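Local coordinates for protein pectinesterase (PDB 4PMH) that hydrolyses the methyl esters of galacturonosyl units in pectin, releasing methanol, and probably helps the rice weevil digest plant cell walls, at residues Y20-T23 / A24-L27. Numbering follows the deposited sequence.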
# COMPACT_ATOMS: atom_id res chain seq x y z
N TYR A 20 19.42 7.29 10.98
CA TYR A 20 18.18 7.20 11.75
C TYR A 20 17.08 6.47 10.99
O TYR A 20 16.01 6.23 11.55
CB TYR A 20 17.66 8.57 12.18
CG TYR A 20 18.73 9.48 12.75
CD1 TYR A 20 19.73 8.99 13.61
CD2 TYR A 20 18.74 10.84 12.43
CE1 TYR A 20 20.71 9.83 14.11
CE2 TYR A 20 19.72 11.68 12.94
CZ TYR A 20 20.70 11.18 13.78
OH TYR A 20 21.67 12.04 14.27
N PHE A 21 17.33 6.12 9.72
CA PHE A 21 16.29 5.55 8.86
C PHE A 21 16.79 4.31 8.18
O PHE A 21 17.43 4.36 7.13
CB PHE A 21 15.85 6.58 7.84
CG PHE A 21 15.37 7.83 8.46
CD1 PHE A 21 14.11 7.89 9.04
CD2 PHE A 21 16.18 8.95 8.51
CE1 PHE A 21 13.65 9.05 9.62
CE2 PHE A 21 15.74 10.12 9.09
CZ PHE A 21 14.48 10.17 9.65
N THR A 22 16.46 3.18 8.78
CA THR A 22 16.93 1.88 8.35
C THR A 22 15.77 0.91 8.58
O THR A 22 14.80 1.24 9.28
CB THR A 22 18.14 1.43 9.20
OG1 THR A 22 17.69 1.14 10.54
CG2 THR A 22 19.20 2.51 9.26
N THR A 23 15.87 -0.30 8.04
CA THR A 23 14.82 -1.30 8.28
C THR A 23 14.61 -1.50 9.77
O THR A 23 13.48 -1.58 10.24
CB THR A 23 15.12 -2.68 7.63
OG1 THR A 23 16.31 -3.23 8.24
CG2 THR A 23 15.30 -2.57 6.12
N ALA A 24 15.71 -1.59 10.52
CA ALA A 24 15.65 -1.82 11.96
C ALA A 24 14.92 -0.69 12.69
O ALA A 24 14.22 -0.88 13.67
CB ALA A 24 17.06 -1.98 12.51
N THR A 25 15.13 0.50 12.20
CA THR A 25 14.61 1.67 12.79
C THR A 25 13.10 1.80 12.53
O THR A 25 12.30 2.01 13.46
CB THR A 25 15.52 2.81 12.29
OG1 THR A 25 16.44 3.17 13.33
CG2 THR A 25 14.80 3.93 11.81
N TYR A 26 12.69 1.58 11.28
CA TYR A 26 11.26 1.55 10.92
C TYR A 26 10.47 0.39 11.57
O TYR A 26 9.26 0.49 11.84
CB TYR A 26 11.13 1.55 9.38
CG TYR A 26 11.14 2.92 8.75
CD1 TYR A 26 12.33 3.58 8.45
CD2 TYR A 26 9.95 3.56 8.42
CE1 TYR A 26 12.34 4.84 7.88
CE2 TYR A 26 9.95 4.81 7.85
CZ TYR A 26 11.14 5.45 7.59
OH TYR A 26 11.12 6.69 7.02
N LEU A 27 11.16 -0.72 11.83
CA LEU A 27 10.55 -1.88 12.46
C LEU A 27 10.19 -1.64 13.93
O LEU A 27 9.28 -2.29 14.46
CB LEU A 27 11.48 -3.11 12.35
CG LEU A 27 11.53 -3.86 11.03
CD1 LEU A 27 12.74 -4.80 11.02
CD2 LEU A 27 10.24 -4.62 10.78
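Thr22 caps the N-terminus of the short helix 23-27, its OG1 accepting a hydrogen bond from Thr25 N at 3.1 Å. With chi1 at 69°, the hydroxyl is swung over the start of the helix to meet this N-H, and Thr25 CB lies 3.2 Å from Thr22 OG1. One residue on, Tyr26 N gives Thr22 O a nearly straight bond of 2.9 Å (175° at the hydrogen), while Thr25 N reaches the same oxygen only weakly. Leu27 N binds Thr23 O, and the leucine side chain packs against that carbonyl through CB, CG and CD1.

The Tyr26 side chain runs alongside Thr22 O and ends beside Phe21. Its CB lies 3.7 Å from Thr22 O, and CD1 passes the same oxygen, which sits in the ring plane at the edge. Farther out, CE1 packs 3.7 Å from Phe21 CD1 and close to Phe21 CB, meeting the phenylalanine ring at its edge; the two side chains meet at a slant, without stacking. The tip, OH, lies 3.8 Å from Phe21 CD1 and hydrogen-bonds Gln311 OE1, while Phe268 stacks on the ring and Tyr265 meets it edge-to-face. Replacing Tyr26 by an alanine would remove ring and phenol, and is likely to leave Gln311 OE1 without this partner and open a gap beside Phe21. Both aromatic side chains also touch Ile313, joining the cap to strand 311-315 of the parallel beta-helix, away from the catalytic site. Thr22 thus takes the N-H groups of Thr25 and Tyr26, though its own N is buried without a partner, while Tyr26 links the helix to the beta-helix by both apolar packing and a phenol hydrogen bond.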